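Local coordinates for protein arginine kinase (Cydia pomonella granulosis virus, PDB 6VVG) that probably phosphorylates serine and threonine residues of proteins with ATP, and binds adenosine monophosphate in its nucleotide pocket, at residues Val138-Lys143 and Glu188-Ser193. Numbering follows the deposited sequence.
Sequences VHNDVK and EAYQTS
Val138 meets the turn that leads into helix 192-208 with both methyls. Val138 CG1, anti to the carbonyl carbon (chi1 -72°), presses on the peptide between Gln191 and Thr192, 3.4 Å from Gln191 O, and comes within 4.2 Å of the Thr192 methyl CG2. The other methyl, Val138 CG2, reaches the foot of the tyrosine at Tyr190 CB. His139 sends its side chain elsewhere: ND1 accepts the N-H of Asp141 in the ring plane at 3.1 Å, while NE2 bonds to Cys159 O. This is the catalytic loop of the protein kinase fold, His-Asn-Asp-Val-Lys here, where HRD kinases have arginine before the aspartate. The backbone N-H groups of His139 and Asn140 both bond to the carboxylate of Asp195 in helix 192-208, as with the helix F aspartate of other kinases. Asn140 CG stands anti to its backbone N (chi1 -171°), 3.7 Å from Tyr190 CE1. Asn140 OD1 and ND2 each lie 3.5 Å from Tyr190 CE1, with amide and ring planes 71° apart. No hydrogen bond joins the pair directly; Asp174 OD1 links them, bonded to both Asn140 ND2 and Tyr190 OH, while Lys184 NZ holds Asn140 OD1. Next to Tyr190 in the chain, Gln191 folds back on its own turn: NE2 donates in its amide plane to Ala189 O at 3.1 Å, and OE1 accepts from Ser193 OG at 2.8 Å, above the carbonyl plane.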
loop_
_atom_site.group_PDB
_atom_site.type_symbol
_atom_site.label_atom_id
_atom_site.label_comp_id
_atom_site.label_asym_id
_atom_site.label_seq_id
_atom_site.Cartn_x
_atom_site.Cartn_y
_atom_site.Cartn_z
ATOM N N VAL A 138 -8.011 -2.244 -3.493
ATOM C CA VAL A 138 -9.249 -3.008 -3.384
ATOM C C VAL A 138 -9.279 -3.686 -2.022
ATOM O O VAL A 138 -8.240 -4.064 -1.468
ATOM C CB VAL A 138 -9.404 -4.047 -4.515
ATOM C CG1 VAL A 138 -9.703 -3.343 -5.835
ATOM C CG2 VAL A 138 -8.164 -4.913 -4.620
ATOM N N HIS A 139 -10.486 -3.834 -1.473
ATOM C CA HIS A 139 -10.632 -4.480 -0.171
ATOM C C HIS A 139 -10.314 -5.968 -0.265
ATOM O O HIS A 139 -9.539 -6.504 0.537
ATOM C CB HIS A 139 -12.046 -4.252 0.360
ATOM C CG HIS A 139 -12.274 -4.807 1.730
ATOM N ND1 HIS A 139 -12.431 -6.154 1.969
ATOM C CD2 HIS A 139 -12.372 -4.197 2.935
ATOM C CE1 HIS A 139 -12.616 -6.353 3.261
ATOM N NE2 HIS A 139 -12.583 -5.181 3.870
ATOM N N ASN A 140 -10.907 -6.654 -1.239
ATOM C CA ASN A 140 -10.560 -8.011 -1.643
ATOM C C ASN A 140 -11.016 -9.089 -0.666
ATOM O O ASN A 140 -10.674 -10.256 -0.873
ATOM C CB ASN A 140 -9.044 -8.159 -1.864
ATOM C CG ASN A 140 -8.658 -9.495 -2.484
ATOM O OD1 ASN A 140 -9.295 -9.974 -3.425
ATOM N ND2 ASN A 140 -7.602 -10.100 -1.956
ATOM N N ASP A 141 -11.736 -8.757 0.403
ATOM C CA ASP A 141 -12.409 -9.802 1.177
ATOM C C ASP A 141 -13.794 -9.317 1.643
ATOM O O ASP A 141 -14.160 -9.466 2.812
ATOM C CB ASP A 141 -11.550 -10.246 2.372
ATOM C CG ASP A 141 -11.928 -11.635 2.833
ATOM O OD1 ASP A 141 -12.482 -12.419 2.037
ATOM O OD2 ASP A 141 -11.684 -11.969 3.984
ATOM N N VAL A 142 -14.498 -8.558 0.807
ATOM C CA VAL A 142 -15.852 -8.117 1.131
ATOM C C VAL A 142 -16.749 -9.335 1.321
ATOM O O VAL A 142 -16.855 -10.185 0.430
ATOM C CB VAL A 142 -16.395 -7.213 0.019
ATOM C CG1 VAL A 142 -17.823 -6.803 0.304
ATOM C CG2 VAL A 142 -15.483 -6.008 -0.174
ATOM N N LYS A 143 -17.400 -9.419 2.477
ATOM C CA LYS A 143 -18.361 -10.475 2.762
ATOM C C LYS A 143 -19.162 -10.062 3.988
ATOM O O LYS A 143 -18.818 -9.105 4.687
ATOM C CB LYS A 143 -17.672 -11.822 2.983
ATOM C CG LYS A 143 -16.508 -11.791 3.962
ATOM C CD LYS A 143 -15.982 -13.203 4.220
ATOM C CE LYS A 143 -14.624 -13.176 4.905
ATOM N NZ LYS A 143 -14.272 -14.500 5.496
ATOM N N GLU A 188 -6.875 -13.179 -12.808
ATOM C CA GLU A 188 -6.677 -11.836 -13.327
ATOM C C GLU A 188 -6.085 -10.944 -12.238
ATOM O O GLU A 188 -6.159 -11.247 -11.043
ATOM C CB GLU A 188 -7.995 -11.249 -13.833
ATOM C CG GLU A 188 -8.557 -11.939 -15.062
ATOM C CD GLU A 188 -9.629 -11.114 -15.760
ATOM O OE1 GLU A 188 -9.735 -9.899 -15.491
ATOM O OE2 GLU A 188 -10.374 -11.687 -16.576
ATOM N N ALA A 189 -5.489 -9.832 -12.661
ATOM C CA ALA A 189 -4.921 -8.886 -11.709
ATOM C C ALA A 189 -6.000 -8.360 -10.766
ATOM O O ALA A 189 -7.180 -8.283 -11.118
ATOM C CB ALA A 189 -4.260 -7.721 -12.445
ATOM N N TYR A 190 -5.587 -8.012 -9.547
ATOM C CA TYR A 190 -6.506 -7.396 -8.598
ATOM C C TYR A 190 -7.133 -6.152 -9.215
ATOM O O TYR A 190 -6.434 -5.299 -9.770
ATOM C CB TYR A 190 -5.773 -7.045 -7.302
ATOM C CG TYR A 190 -5.487 -8.256 -6.443
ATOM C CD1 TYR A 190 -6.519 -9.082 -6.005
ATOM C CD2 TYR A 190 -4.191 -8.578 -6.074
ATOM C CE1 TYR A 190 -6.264 -10.195 -5.227
ATOM C CE2 TYR A 190 -3.926 -9.688 -5.291
ATOM C CZ TYR A 190 -4.965 -10.497 -4.878
ATOM O OH TYR A 190 -4.709 -11.603 -4.099
ATOM N N GLN A 191 -8.457 -6.056 -9.127
ATOM C CA GLN A 191 -9.187 -4.979 -9.777
ATOM C C GLN A 191 -10.460 -4.706 -8.992
ATOM O O GLN A 191 -10.902 -5.528 -8.186
ATOM C CB GLN A 191 -9.514 -5.327 -11.233
ATOM C CG GLN A 191 -9.985 -6.760 -11.432
ATOM C CD GLN A 191 -10.181 -7.117 -12.896
ATOM O OE1 GLN A 191 -11.205 -6.790 -13.495
ATOM N NE2 GLN A 191 -9.198 -7.798 -13.475
ATOM N N THR A 192 -11.043 -3.529 -9.233
ATOM C CA THR A 192 -12.241 -3.144 -8.495
ATOM C C THR A 192 -13.374 -4.139 -8.709
ATOM O O THR A 192 -14.199 -4.341 -7.810
ATOM C CB THR A 192 -12.694 -1.739 -8.900
ATOM O OG1 THR A 192 -12.906 -1.683 -10.317
ATOM C CG2 THR A 192 -11.653 -0.700 -8.502
ATOM N N SER A 193 -13.433 -4.769 -9.884
ATOM C CA SER A 193 -14.518 -5.703 -10.165
ATOM C C SER A 193 -14.527 -6.865 -9.179
ATOM O O SER A 193 -15.587 -7.448 -8.922
ATOM C CB SER A 193 -14.412 -6.220 -11.601
ATOM O OG SER A 193 -13.317 -7.106 -11.762
#